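Local atomic coordinates of dTDP-4-amino-4,6-dideoxyglucose formyltransferase (Mycobacterium tuberculosis CAS/NITR204, PDB entry 5VYQ), a protein that probably transfers a formyl group from a folate cofactor to the sugar amino group of dTDP-4-amino-4,6-dideoxyglucose. Residues H130-I142 against Y182-L195. Sequence-based numbering, arbitrary orientation.
Sequences HEIDDQLDHGPII and YTAKSPATEGNLNL. With LI (lithium ion), chain M; FON (N-{[4-({[(6R)-2-amino-5-formyl-4-oxo-1,4,5,6,7,8-hexahydropteridin-6-yl]methyl}amino)phenyl]carbonyl}-L-glutamic acid), chain C.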
loop_
_atom_site.group_PDB
_atom_site.type_symbol
_atom_site.label_atom_id
_atom_site.label_comp_id
_atom_site.label_asym_id
_atom_site.label_seq_id
_atom_site.Cartn_x
_atom_site.Cartn_y
_atom_site.Cartn_z
ATOM N N HIS A 130 -21.923 2.054 -27.379
ATOM C CA HIS A 130 -22.974 3.014 -27.671
ATOM C C HIS A 130 -22.653 3.884 -28.873
ATOM O O HIS A 130 -21.479 4.144 -29.162
ATOM C CB HIS A 130 -23.273 3.891 -26.452
ATOM C CG HIS A 130 -22.168 4.839 -26.097
ATOM N ND1 HIS A 130 -22.115 6.121 -26.579
ATOM C CD2 HIS A 130 -21.101 4.705 -25.281
ATOM C CE1 HIS A 130 -21.033 6.730 -26.114
ATOM N NE2 HIS A 130 -20.437 5.898 -25.288
ATOM N N GLU A 131 -23.713 4.316 -29.545
ATOM C CA GLU A 131 -23.535 5.338 -30.584
ATOM C C GLU A 131 -23.138 6.652 -29.959
ATOM O O GLU A 131 -23.534 6.979 -28.850
ATOM C CB GLU A 131 -24.752 5.525 -31.485
ATOM C CG GLU A 131 -24.970 4.323 -32.398
ATOM C CD GLU A 131 -26.131 4.473 -33.385
ATOM O OE1 GLU A 131 -26.774 5.531 -33.381
ATOM O OE2 GLU A 131 -26.374 3.501 -34.144
ATOM N N ILE A 132 -22.280 7.379 -30.662
ATOM C CA ILE A 132 -21.734 8.642 -30.164
ATOM C C ILE A 132 -22.626 9.783 -30.577
ATOM O O ILE A 132 -23.092 9.861 -31.737
ATOM C CB ILE A 132 -20.300 8.862 -30.684
ATOM C CG1 ILE A 132 -19.452 7.651 -30.275
ATOM C CG2 ILE A 132 -19.765 10.139 -30.128
ATOM C CD1 ILE A 132 -17.999 7.698 -30.704
ATOM N N ASP A 133 -22.847 10.702 -29.645
ATOM C CA ASP A 133 -23.500 12.001 -29.891
ATOM C C ASP A 133 -22.626 13.133 -29.368
ATOM O O ASP A 133 -21.431 12.964 -29.099
ATOM C CB ASP A 133 -24.922 12.021 -29.337
ATOM C CG ASP A 133 -24.994 12.014 -27.814
ATOM O OD1 ASP A 133 -23.999 12.290 -27.107
ATOM O OD2 ASP A 133 -26.115 11.704 -27.323
ATOM N N ASP A 134 -23.165 14.336 -29.307
ATOM C CA ASP A 134 -22.394 15.493 -28.918
ATOM C C ASP A 134 -21.914 15.487 -27.466
ATOM O O ASP A 134 -21.009 16.251 -27.135
ATOM C CB ASP A 134 -23.201 16.759 -29.213
ATOM C CG ASP A 134 -24.496 16.829 -28.442
ATOM O OD1 ASP A 134 -25.446 16.097 -28.759
ATOM O OD2 ASP A 134 -24.534 17.626 -27.490
ATOM N N GLN A 135 -22.508 14.671 -26.600
ATOM C CA GLN A 135 -22.061 14.623 -25.219
ATOM C C GLN A 135 -21.097 13.468 -25.024
ATOM O O GLN A 135 -20.950 12.597 -25.874
ATOM C CB GLN A 135 -23.232 14.541 -24.246
ATOM C CG GLN A 135 -24.054 15.798 -24.305
ATOM C CD GLN A 135 -25.297 15.709 -23.458
ATOM O OE1 GLN A 135 -25.213 15.772 -22.230
ATOM N NE2 GLN A 135 -26.454 15.550 -24.091
ATOM N N LEU A 136 -20.404 13.497 -23.900
ATOM C CA LEU A 136 -19.485 12.404 -23.573
ATOM C C LEU A 136 -20.192 11.189 -23.013
ATOM O O LEU A 136 -20.969 11.307 -22.058
ATOM C CB LEU A 136 -18.425 12.901 -22.568
ATOM C CG LEU A 136 -17.412 13.943 -23.033
ATOM C CD1 LEU A 136 -16.440 14.314 -21.904
ATOM C CD2 LEU A 136 -16.568 13.451 -24.191
ATOM N N ASP A 137 -19.914 10.031 -23.621
ATOM C CA ASP A 137 -20.377 8.776 -23.105
ATOM C C ASP A 137 -21.882 8.848 -22.890
ATOM O O ASP A 137 -22.394 8.579 -21.810
ATOM C CB ASP A 137 -19.636 8.410 -21.837
ATOM C CG ASP A 137 -18.133 8.336 -22.040
ATOM O OD1 ASP A 137 -17.673 7.927 -23.121
ATOM O OD2 ASP A 137 -17.414 8.643 -21.085
ATOM N N HIS A 138 -22.561 9.229 -23.971
ATOM C CA HIS A 138 -23.992 9.529 -23.946
ATOM C C HIS A 138 -24.535 8.963 -25.228
ATOM O O HIS A 138 -23.853 8.852 -26.247
ATOM C CB HIS A 138 -24.122 11.055 -23.923
ATOM C CG HIS A 138 -25.497 11.558 -23.648
ATOM N ND1 HIS A 138 -26.384 11.888 -24.650
ATOM C CD2 HIS A 138 -26.101 11.886 -22.483
ATOM C CE1 HIS A 138 -27.498 12.350 -24.106
ATOM N NE2 HIS A 138 -27.343 12.367 -22.790
ATOM N N GLY A 139 -25.796 8.646 -25.270
ATOM C CA GLY A 139 -26.215 8.121 -26.580
ATOM C C GLY A 139 -26.692 6.678 -26.568
ATOM O O GLY A 139 -26.545 5.971 -25.572
ATOM N N PRO A 140 -27.263 6.241 -27.707
ATOM C CA PRO A 140 -27.944 4.980 -27.700
ATOM C C PRO A 140 -27.052 3.796 -27.394
ATOM O O PRO A 140 -26.025 3.612 -28.077
ATOM C CB PRO A 140 -28.537 4.894 -29.123
ATOM C CG PRO A 140 -28.703 6.319 -29.530
ATOM C CD PRO A 140 -27.568 7.071 -28.895
ATOM N N ILE A 141 -27.433 3.010 -26.384
ATOM C CA ILE A 141 -26.703 1.829 -26.001
ATOM C C ILE A 141 -26.968 0.650 -26.881
ATOM O O ILE A 141 -28.099 0.198 -27.038
ATOM C CB ILE A 141 -26.911 1.505 -24.495
ATOM C CG1 ILE A 141 -26.414 2.696 -23.676
ATOM C CG2 ILE A 141 -26.196 0.219 -24.126
ATOM C CD1 ILE A 141 -26.738 2.614 -22.209
ATOM N N ILE A 142 -25.903 0.075 -27.410
ATOM C CA ILE A 142 -25.961 -1.133 -28.182
ATOM C C ILE A 142 -25.868 -2.349 -27.269
ATOM O O ILE A 142 -26.661 -3.290 -27.392
ATOM C CB ILE A 142 -24.822 -1.162 -29.252
ATOM C CG1 ILE A 142 -25.013 -0.040 -30.273
ATOM C CG2 ILE A 142 -24.682 -2.505 -29.974
ATOM C CD1 ILE A 142 -23.753 0.373 -31.014
ATOM N N TYR A 182 -28.546 -3.653 -34.894
ATOM C CA TYR A 182 -29.071 -3.602 -33.536
ATOM C C TYR A 182 -30.195 -2.586 -33.430
ATOM O O TYR A 182 -30.352 -1.764 -34.322
ATOM C CB TYR A 182 -27.934 -3.196 -32.587
ATOM C CG TYR A 182 -27.157 -1.995 -33.045
ATOM C CD1 TYR A 182 -27.666 -0.705 -32.864
ATOM C CD2 TYR A 182 -25.906 -2.131 -33.631
ATOM C CE1 TYR A 182 -26.969 0.419 -33.280
ATOM C CE2 TYR A 182 -25.200 -1.000 -34.070
ATOM C CZ TYR A 182 -25.734 0.257 -33.867
ATOM O OH TYR A 182 -25.082 1.395 -34.251
ATOM N N THR A 183 -30.935 -2.600 -32.329
ATOM C CA THR A 183 -31.840 -1.513 -32.018
ATOM C C THR A 183 -31.378 -0.949 -30.664
ATOM O O THR A 183 -31.533 -1.563 -29.598
ATOM C CB THR A 183 -33.298 -1.989 -31.980
ATOM O OG1 THR A 183 -33.404 -2.966 -30.953
ATOM C CG2 THR A 183 -33.651 -2.643 -33.266
ATOM N N ALA A 184 -30.708 0.192 -30.736
ATOM C CA ALA A 184 -30.049 0.749 -29.557
ATOM C C ALA A 184 -31.044 1.590 -28.809
ATOM O O ALA A 184 -32.013 2.056 -29.410
ATOM C CB ALA A 184 -28.831 1.559 -29.954
ATOM N N LYS A 185 -30.836 1.710 -27.504
ATOM C CA LYS A 185 -31.723 2.444 -26.624
ATOM C C LYS A 185 -30.909 3.384 -25.737
ATOM O O LYS A 185 -29.940 2.962 -25.111
ATOM C CB LYS A 185 -32.522 1.456 -25.780
ATOM C CG LYS A 185 -33.843 2.072 -25.324
ATOM C CD LYS A 185 -34.583 1.194 -24.322
ATOM C CE LYS A 185 -34.250 1.586 -22.888
ATOM N NZ LYS A 185 -34.560 0.494 -21.923
ATOM N N SER A 186 -31.282 4.647 -25.707
ATOM C CA SER A 186 -30.677 5.601 -24.780
ATOM C C SER A 186 -31.027 5.290 -23.335
ATOM O O SER A 186 -32.102 4.782 -23.099
ATOM C CB SER A 186 -31.063 7.008 -25.140
ATOM O OG SER A 186 -30.386 7.292 -26.350
ATOM N N PRO A 187 -30.109 5.523 -22.381
ATOM C CA PRO A 187 -30.495 5.297 -21.006
ATOM C C PRO A 187 -31.612 6.222 -20.619
ATOM O O PRO A 187 -31.688 7.331 -21.094
ATOM C CB PRO A 187 -29.227 5.621 -20.199
ATOM C CG PRO A 187 -28.248 6.236 -21.134
ATOM C CD PRO A 187 -28.681 5.866 -22.517
ATOM N N ALA A 188 -32.467 5.766 -19.719
ATOM C CA ALA A 188 -33.595 6.579 -19.257
ATOM C C ALA A 188 -33.231 7.800 -18.447
ATOM O O ALA A 188 -34.027 8.745 -18.380
ATOM C CB ALA A 188 -34.524 5.720 -18.415
ATOM N N THR A 189 -32.055 7.803 -17.826
ATOM C CA THR A 189 -31.608 8.981 -17.084
ATOM C C THR A 189 -30.299 9.522 -17.596
ATOM O O THR A 189 -29.574 8.808 -18.272
ATOM C CB THR A 189 -31.483 8.701 -15.575
ATOM O OG1 THR A 189 -30.461 7.726 -15.334
ATOM C CG2 THR A 189 -32.809 8.150 -15.059
ATOM N N GLU A 190 -29.974 10.756 -17.245
ATOM C CA GLU A 190 -28.731 11.363 -17.692
ATOM C C GLU A 190 -27.496 10.862 -16.955
ATOM O O GLU A 190 -26.381 10.947 -17.494
ATOM C CB GLU A 190 -28.835 12.890 -17.621
ATOM C CG GLU A 190 -29.918 13.434 -18.563
ATOM C CD GLU A 190 -29.661 13.009 -20.002
ATOM O OE1 GLU A 190 -28.608 13.360 -20.545
ATOM O OE2 GLU A 190 -30.447 12.214 -20.534
ATOM N N GLY A 191 -27.681 10.368 -15.734
ATOM C CA GLY A 191 -26.540 9.919 -14.928
ATOM C C GLY A 191 -25.660 11.064 -14.491
ATOM O O GLY A 191 -26.153 12.169 -14.205
ATOM N N ASN A 192 -24.336 10.856 -14.499
ATOM C CA ASN A 192 -23.405 11.881 -14.105
ATOM C C ASN A 192 -22.111 11.749 -14.868
ATOM O O ASN A 192 -21.831 10.674 -15.382
ATOM C CB ASN A 192 -23.130 11.801 -12.604
ATOM C CG ASN A 192 -22.355 10.559 -12.242
ATOM O OD1 ASN A 192 -22.855 9.417 -12.348
ATOM N ND2 ASN A 192 -21.101 10.771 -11.835
ATOM N N LEU A 193 -21.390 12.848 -14.969
ATOM C CA LEU A 193 -20.179 12.942 -15.792
ATOM C C LEU A 193 -19.050 13.454 -14.984
ATOM O O LEU A 193 -19.201 14.502 -14.388
ATOM C CB LEU A 193 -20.399 13.923 -16.940
ATOM C CG LEU A 193 -19.317 14.248 -17.942
ATOM C CD1 LEU A 193 -18.789 13.021 -18.686
ATOM C CD2 LEU A 193 -19.667 15.351 -18.937
ATOM N N ASN A 194 -17.905 12.753 -15.033
ATOM C CA ASN A 194 -16.669 13.188 -14.409
ATOM C C ASN A 194 -15.635 13.514 -15.480
ATOM O O ASN A 194 -15.455 12.777 -16.478
ATOM C CB ASN A 194 -16.121 12.112 -13.474
ATOM C CG ASN A 194 -17.052 11.824 -12.309
ATOM O OD1 ASN A 194 -17.398 12.728 -11.542
ATOM N ND2 ASN A 194 -17.445 10.571 -12.153
ATOM N N LEU A 195 -14.933 14.624 -15.284
ATOM C CA LEU A 195 -13.896 15.019 -16.211
ATOM C C LEU A 195 -12.518 14.859 -15.544
ATOM O O LEU A 195 -12.415 14.631 -14.324
ATOM C CB LEU A 195 -14.093 16.435 -16.739
ATOM C CG LEU A 195 -15.411 16.754 -17.462
ATOM C CD1 LEU A 195 -15.444 18.222 -17.855
ATOM C CD2 LEU A 195 -15.540 15.897 -18.714
HETATM LI LI LI M . -15.642 7.209 -22.663
HETATM N N1 FON C . -16.504 12.252 -28.963
HETATM C C2 FON C . -17.743 12.541 -28.578
HETATM N NA2 FON C . -18.430 13.489 -29.276
HETATM N N3 FON C . -18.275 11.915 -27.515
HETATM C C4 FON C . -17.613 10.980 -26.792
HETATM O O4 FON C . -18.157 10.393 -25.827
HETATM C C4A FON C . -16.251 10.613 -27.216
HETATM N N5 FON C . -15.398 9.704 -26.566
HETATM C C6 FON C . -13.963 9.966 -26.760
HETATM C C7 FON C . -13.698 9.981 -28.268
HETATM N N8 FON C . -14.516 11.010 -28.862
HETATM C C8A FON C . -15.736 11.317 -28.385
HETATM C C9 FON C . -13.474 11.247 -26.049
HETATM N N10 FON C . -13.586 11.063 -24.605
HETATM C C11 FON C . -12.546 13.947 -21.793
HETATM C C12 FON C . -13.116 12.735 -21.402
HETATM C C13 FON C . -13.454 11.787 -22.361
HETATM C C14 FON C . -13.215 12.021 -23.711
HETATM C C15 FON C . -12.649 13.224 -24.118
HETATM C C16 FON C . -12.321 14.181 -23.156
HETATM C C FON C . -12.183 14.978 -20.717
HETATM O O FON C . -12.186 14.712 -19.496
HETATM N N FON C . -11.823 16.195 -21.135
HETATM C CA FON C . -11.359 17.258 -20.243
HETATM C CB FON C . -9.979 17.801 -20.649
HETATM C CG FON C . -8.958 16.657 -20.628
HETATM C CD FON C . -7.492 17.039 -20.576
HETATM O OE1 FON C . -7.173 18.152 -20.109
HETATM O OE2 FON C . -6.638 16.199 -20.964
HETATM C CT FON C . -12.384 18.352 -20.215
HETATM O O1 FON C . -12.306 19.139 -19.240
HETATM O O2 FON C . -13.250 18.416 -21.122
HETATM C CP1 FON C . -15.847 8.767 -25.842
HETATM O O3 FON C . -15.099 7.993 -25.255
HETATM O O HOH W 1 -26.718 15.141 -20.087
HETATM O O HOH W 2 -29.213 15.480 -23.116
HETATM O O HOH W 3 -15.287 9.303 -22.398
HETATM O O HOH W 4 -28.808 -3.291 -28.808
#
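His138 joins the two segments through its ring edge: NE2 donates to the syn lone pair of Glu190 OE1 at 2.8 Å, 7° out of the imidazole plane. On the same ring ND1 reaches the syn lone pair of Asp133 OD2 (2.7 Å), so two carboxylates fix the ring's rotation and would be expected to favour its doubly protonated form. With its CG anti to the backbone N (chi1 -169°), His138 leaves the backbone to one side, and its ring end comes within hydrogen-bonding distance of Glu190, whose chain bends at chi2 to meet it; a water bridges Glu190 OE1 to Gln135 OE1.

At the other end, Ile142 CG1 lies over the centre of the Tyr182 ring, 3.6 Å from the centroid, a CH-pi contact. Tyr182 OH meanwhile donates a very short bond (2.5 Å) to Glu131 OE2 at the ring's edge and also bonds to Arg97. Between these ends, Ile141 and Lys185 form a single antiparallel hydrogen-bonded bridge, beside which Pro140 CB and Ala184 CB press tightly together at 3.4 Å.

Leu136 CD1 meets Leu195 CD2 at 3.7 Å, and both leucines line the folinic acid pocket, where Asp137 N binds FON O4 (2.8 Å) and Asp137 OD1 joins His102 on lithium.

The loop between strands 125-131 and 141-147 is thus flanked by the chain that follows helix 155-179, continues through strand 193-194, paired with 110-111, and enters helix 196-203.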